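Local coordinates for Iron(III) ABC transporter, periplasmic iron-compound-binding protein (Vibrio cholerae, PDB 5GGY) that probably binds ferric hydroxamate siderophores, such as the iron complex of Desferal, in the periplasm and passes them to an ABC transporter for iron uptake, at residues Gln29-Gly34 against Pro53-Ser58; Glu138-Arg143 against Gly260-Arg265. All coordinates share one frame; numbering follows the deposited sequence.

Contact 1 (Gln29-Gly34 against Pro53-Ser58)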
loop_
_atom_site.group_PDB
_atom_site.type_symbol
_atom_site.label_atom_id
_atom_site.label_comp_id
_atom_site.label_asym_id
_atom_site.label_seq_id
_atom_site.Cartn_x
_atom_site.Cartn_y
_atom_site.Cartn_z
ATOM N N GLN A 29 11.719 -4.909 -10.447
ATOM C CA GLN A 29 11.387 -5.456 -9.134
ATOM C C GLN A 29 12.619 -5.875 -8.337
ATOM O O GLN A 29 12.774 -5.483 -7.180
ATOM C CB GLN A 29 10.443 -6.654 -9.275
ATOM C CG GLN A 29 9.103 -6.356 -9.944
ATOM C CD GLN A 29 8.132 -5.600 -9.053
ATOM O OE1 GLN A 29 8.468 -4.563 -8.481
ATOM N NE2 GLN A 29 6.914 -6.119 -8.937
ATOM N N VAL A 30 13.493 -6.670 -8.948
ATOM C CA VAL A 30 14.665 -7.179 -8.239
ATOM C C VAL A 30 15.667 -6.069 -7.929
ATOM O O VAL A 30 16.331 -6.101 -6.895
ATOM C CB VAL A 30 15.380 -8.302 -9.031
ATOM C CG1 VAL A 30 14.541 -9.567 -9.033
ATOM C CG2 VAL A 30 15.697 -7.857 -10.450
ATOM N N LEU A 31 15.771 -5.087 -8.818
ATOM C CA LEU A 31 16.687 -3.971 -8.605
ATOM C C LEU A 31 16.247 -3.116 -7.425
ATOM O O LEU A 31 17.072 -2.700 -6.610
ATOM C CB LEU A 31 16.799 -3.108 -9.865
ATOM C CG LEU A 31 17.608 -3.677 -11.031
ATOM C CD1 LEU A 31 17.651 -2.685 -12.183
ATOM C CD2 LEU A 31 19.013 -4.048 -10.583
ATOM N N GLU A 32 14.944 -2.857 -7.340
ATOM C CA GLU A 32 14.390 -2.056 -6.254
ATOM C C GLU A 32 14.542 -2.758 -4.910
ATOM O O GLU A 32 14.580 -2.113 -3.864
ATOM C CB GLU A 32 12.916 -1.742 -6.518
ATOM C CG GLU A 32 12.672 -0.873 -7.741
ATOM C CD GLU A 32 13.049 0.581 -7.522
ATOM O OE1 GLU A 32 13.004 1.355 -8.500
ATOM O OE2 GLU A 32 13.383 0.956 -6.376
ATOM N N LEU A 33 14.629 -4.084 -4.947
ATOM C CA LEU A 33 14.813 -4.879 -3.738
ATOM C C LEU A 33 16.280 -4.949 -3.337
ATOM O O LEU A 33 16.619 -5.484 -2.285
ATOM C CB LEU A 33 14.259 -6.292 -3.934
ATOM C CG LEU A 33 12.737 -6.428 -3.995
ATOM C CD1 LEU A 33 12.338 -7.871 -4.260
ATOM C CD2 LEU A 33 12.113 -5.922 -2.704
ATOM N N GLY A 34 17.147 -4.400 -4.179
ATOM C CA GLY A 34 18.575 -4.438 -3.929
ATOM C C GLY A 34 19.186 -5.756 -4.360
ATOM O O GLY A 34 20.192 -6.195 -3.809
ATOM N N PRO A 53 14.504 1.834 -12.412
ATOM C CA PRO A 53 15.823 2.009 -11.791
ATOM C C PRO A 53 16.979 1.703 -12.742
ATOM O O PRO A 53 16.814 0.918 -13.678
ATOM C CB PRO A 53 15.795 1.008 -10.635
ATOM C CG PRO A 53 14.905 -0.068 -11.117
ATOM C CD PRO A 53 13.834 0.615 -11.927
ATOM N N GLU A 54 18.129 2.326 -12.504
ATOM C CA GLU A 54 19.291 2.133 -13.362
ATOM C C GLU A 54 19.854 0.724 -13.231
ATOM O O GLU A 54 20.071 0.231 -12.125
ATOM C CB GLU A 54 20.382 3.154 -13.036
ATOM C CG GLU A 54 21.629 2.996 -13.894
ATOM C CD GLU A 54 22.811 3.795 -13.381
ATOM O OE1 GLU A 54 23.924 3.615 -13.919
ATOM O OE2 GLU A 54 22.629 4.599 -12.442
ATOM N N VAL A 55 20.084 0.078 -14.370
ATOM C CA VAL A 55 20.699 -1.239 -14.383
ATOM C C VAL A 55 22.206 -1.117 -14.187
ATOM O O VAL A 55 22.872 -0.398 -14.931
ATOM C CB VAL A 55 20.409 -1.981 -15.701
ATOM C CG1 VAL A 55 21.178 -3.288 -15.759
ATOM C CG2 VAL A 55 18.914 -2.225 -15.855
ATOM N N PRO A 56 22.746 -1.802 -13.167
ATOM C CA PRO A 56 24.195 -1.846 -12.938
ATOM C C PRO A 56 24.939 -2.407 -14.149
ATOM O O PRO A 56 24.417 -3.279 -14.839
ATOM C CB PRO A 56 24.335 -2.777 -11.728
ATOM C CG PRO A 56 23.013 -2.721 -11.047
ATOM C CD PRO A 56 21.999 -2.539 -12.132
ATOM N N SER A 57 26.147 -1.913 -14.394
ATOM C CA SER A 57 26.924 -2.314 -15.563
ATOM C C SER A 57 27.380 -3.773 -15.491
ATOM O O SER A 57 27.796 -4.347 -16.497
ATOM C CB SER A 57 28.139 -1.396 -15.732
ATOM O OG SER A 57 28.959 -1.415 -14.577
ATOM N N SER A 58 27.295 -4.366 -14.304
ATOM C CA SER A 58 27.697 -5.754 -14.107
ATOM C C SER A 58 26.741 -6.725 -14.795
ATOM O O SER A 58 27.135 -7.821 -15.192
ATOM C CB SER A 58 27.772 -6.083 -12.619
ATOM O OG SER A 58 26.474 -6.173 -12.060
#
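Leu31 meets residues 53-56 of the loop through its CB, CD1 and CD2 atoms. Its CB lies 3.8 Å from CG of Pro53, its CD1 is 3.9 Å from CG2 of Val55, and its CD2 approaches CD of Pro56 at 3.7 Å, the methyl meeting that corner of the ring end-on. The first torsion places CG opposite the carbonyl carbon (chi1 -74°), and with chi2 near 180° the two methyls are spread between Val55, whose side chain Leu31 crosses at about a right angle, and the ring of Pro56. CD1 also comes within 3.8 Å of the carbonyl O of Glu54.

Pro53, which follows a cis peptide bond, has a second neighbour in Glu32. The Glu32 chain bends at chi2 (-74°), bringing OE1 to 3.5 Å from CB of Pro53; this is van der Waals packing against ring carbons. Its polar partners lie outside the contact, OE2 in a salt bridge with Lys136 and OE1 in a hydrogen bond with Tyr266 OH, and these two hold the carboxylate that rests on the proline.

The tight part of the contact is the Leu31-Pro53 pair with the buried Glu32 beside it. Toward Val55 and Pro56 it narrows, to 10 and 22 Å² buried against 68 Å² for Pro53, although approaches stay short; CB of exposed Glu54 points away from the helix. The helix finishes in a Schellman motif, in which Gly34, at positive phi, donates its N to Leu31 O over 3.0 Å.

This surface contact lays the connection between helix 43-49 and strand 60-61 along the C-terminal turn of helix 24-32. Val55 also packs on Leu43 and Tyr46 of helix 43-49, while Gln29 and Leu33 of the same turn lean on helix 112-126.

Contact 2 (Glu138-Arg143 against Gly260-Arg265)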
loop_
_atom_site.group_PDB
_atom_site.type_symbol
_atom_site.label_atom_id
_atom_site.label_comp_id
_atom_site.label_asym_id
_atom_site.label_seq_id
_atom_site.Cartn_x
_atom_site.Cartn_y
_atom_site.Cartn_z
ATOM N N GLU A 138 5.708 1.942 1.536
ATOM C CA GLU A 138 5.274 2.970 2.474
ATOM C C GLU A 138 5.629 4.357 1.955
ATOM O O GLU A 138 4.817 5.281 2.016
ATOM C CB GLU A 138 5.906 2.750 3.850
ATOM C CG GLU A 138 5.330 1.581 4.629
ATOM C CD GLU A 138 6.148 1.243 5.861
ATOM O OE1 GLU A 138 7.180 1.908 6.089
ATOM O OE2 GLU A 138 5.761 0.313 6.598
ATOM N N ALA A 139 6.850 4.493 1.448
ATOM C CA ALA A 139 7.310 5.753 0.881
ATOM C C ALA A 139 6.509 6.106 -0.364
ATOM O O ALA A 139 6.275 7.278 -0.654
ATOM C CB ALA A 139 8.792 5.679 0.556
ATOM N N MET A 140 6.088 5.078 -1.093
ATOM C CA MET A 140 5.306 5.259 -2.308
ATOM C C MET A 140 3.922 5.832 -2.010
ATOM O O MET A 140 3.492 6.798 -2.642
ATOM C CB MET A 140 5.174 3.931 -3.057
ATOM C CG MET A 140 4.611 4.069 -4.458
ATOM S SD MET A 140 4.508 2.506 -5.346
ATOM C CE MET A 140 3.179 1.698 -4.464
ATOM N N TYR A 141 3.231 5.233 -1.044
ATOM C CA TYR A 141 1.889 5.668 -0.670
ATOM C C TYR A 141 1.911 7.070 -0.078
ATOM O O TYR A 141 0.963 7.838 -0.235
ATOM C CB TYR A 141 1.268 4.682 0.320
ATOM C CG TYR A 141 1.069 3.299 -0.258
ATOM C CD1 TYR A 141 0.589 3.130 -1.551
ATOM C CD2 TYR A 141 1.376 2.163 0.482
ATOM C CE1 TYR A 141 0.409 1.869 -2.086
ATOM C CE2 TYR A 141 1.199 0.899 -0.046
ATOM C CZ TYR A 141 0.717 0.757 -1.330
ATOM O OH TYR A 141 0.541 -0.504 -1.858
ATOM N N ALA A 142 3.007 7.398 0.597
ATOM C CA ALA A 142 3.198 8.740 1.129
ATOM C C ALA A 142 3.469 9.719 -0.009
ATOM O O ALA A 142 2.953 10.837 -0.016
ATOM C CB ALA A 142 4.334 8.759 2.139
ATOM N N ARG A 143 4.279 9.281 -0.969
ATOM C CA ARG A 143 4.597 10.080 -2.148
ATOM C C ARG A 143 3.341 10.394 -2.954
ATOM O O ARG A 143 3.198 11.497 -3.483
ATOM C CB ARG A 143 5.619 9.353 -3.024
ATOM C CG ARG A 143 6.081 10.142 -4.234
ATOM C CD ARG A 143 6.631 11.497 -3.824
ATOM N NE ARG A 143 7.252 12.200 -4.942
ATOM C CZ ARG A 143 7.618 13.477 -4.906
ATOM N NH1 ARG A 143 7.415 14.193 -3.810
ATOM N NH2 ARG A 143 8.181 14.038 -5.967
ATOM N N GLY A 260 6.966 -2.719 -12.625
ATOM C CA GLY A 260 6.670 -3.274 -11.317
ATOM C C GLY A 260 6.040 -2.291 -10.350
ATOM O O GLY A 260 5.387 -1.329 -10.758
ATOM N N ALA A 261 6.246 -2.538 -9.060
ATOM C CA ALA A 261 5.635 -1.740 -8.000
ATOM C C ALA A 261 6.116 -0.294 -7.995
ATOM O O ALA A 261 5.321 0.627 -7.827
ATOM C CB ALA A 261 5.901 -2.376 -6.643
ATOM N N MET A 262 7.417 -0.095 -8.172
ATOM C CA MET A 262 7.995 1.241 -8.065
ATOM C C MET A 262 7.773 2.070 -9.325
ATOM O O MET A 262 7.951 3.290 -9.305
ATOM C CB MET A 262 9.489 1.152 -7.742
ATOM C CG MET A 262 9.788 0.677 -6.321
ATOM S SD MET A 262 9.083 1.724 -5.029
ATOM C CE MET A 262 7.694 0.727 -4.500
ATOM N N SER A 263 7.377 1.412 -10.412
ATOM C CA SER A 263 7.016 2.116 -11.638
ATOM C C SER A 263 5.752 2.937 -11.409
ATOM O O SER A 263 5.492 3.906 -12.119
ATOM C CB SER A 263 6.809 1.138 -12.796
ATOM O OG SER A 263 5.615 0.393 -12.623
ATOM N N LEU A 264 4.967 2.532 -10.415
ATOM C CA LEU A 264 3.772 3.266 -10.022
ATOM C C LEU A 264 4.159 4.607 -9.405
ATOM O O LEU A 264 3.515 5.627 -9.656
ATOM C CB LEU A 264 2.937 2.446 -9.034
ATOM C CG LEU A 264 2.564 1.031 -9.481
ATOM C CD1 LEU A 264 1.885 0.273 -8.351
ATOM C CD2 LEU A 264 1.677 1.071 -10.716
ATOM N N ARG A 265 5.218 4.592 -8.600
ATOM C CA ARG A 265 5.730 5.806 -7.976
ATOM C C ARG A 265 6.332 6.745 -9.015
ATOM O O ARG A 265 6.098 7.952 -8.981
ATOM C CB ARG A 265 6.782 5.470 -6.916
ATOM C CG ARG A 265 7.378 6.692 -6.224
ATOM C CD ARG A 265 8.735 6.389 -5.595
ATOM N NE ARG A 265 9.403 7.606 -5.138
ATOM C CZ ARG A 265 9.482 7.989 -3.867
ATOM N NH1 ARG A 265 8.943 7.249 -2.909
ATOM N NH2 ARG A 265 10.108 9.115 -3.553
#
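Met140 of helix 130-154 reaches across to the first turn of helix 262-276 and has the largest area buried by the contact. Its CG is anti to the backbone N (chi1 -169°) and chi2 is also extended, which carries the sulfur to 3.2 Å from Ala261 O. SD further touches CE of Met262 at 3.7 Å and CB of Leu264 at 4.0 Å, so the sulfur rests on three residues of the segment 260-265.

Arg265 is the second main contributor. Its chain runs alongside that of Met140 but antiparallel to it, its CB 3.6 Å from Met140 CG, and its extended form lays the guanidinium beside helix 130-154. Arg143 CG sits 4.0 Å above that guanidinium plane, over its centre, while Met140 N lies at its edge.

Arg143, the third, crosses Arg265 at about a right angle, yet the two guanidinium planes are only 20° apart. Arg143 NE comes within 4.4 Å of Arg265 NH2; Glu269 probably eases this like-charge approach, since its OE2 forms a salt bridge with Arg143 NE and a long, weak ion pair with Arg265 NE. A further salt bridge joins Arg143 NH1 to Glu146.

The arrangement is helix-helix packing, apolar around the methionine and charged at the arginine end. It involves the long helix 130-154, consistent with the interdomain helix that rigidly links the two lobes in FhuD-like binding proteins of this family.

How the contacts relate
Contact 1 is a surface contact, whereas contact 2 is partly buried and lies nearer the centre of the chain, its centre about 12 Å away against about 16 Å. They share no helix: 29-34 belongs to helix 24-32 and packs on a loop, while 138-143 and 260-265 bring together helices distant in sequence. Leucine and proline carbons dominate the first; a thioether and two neighbouring arginines that share Glu269 mark the second. The two nevertheless adjoin, with centres about 16 Å apart: Gln29 OE1 probably accepts a hydrogen bond from Ala261 N at 3.1 Å, and Glu32 CD packs on Met262 CG at 3.5 Å.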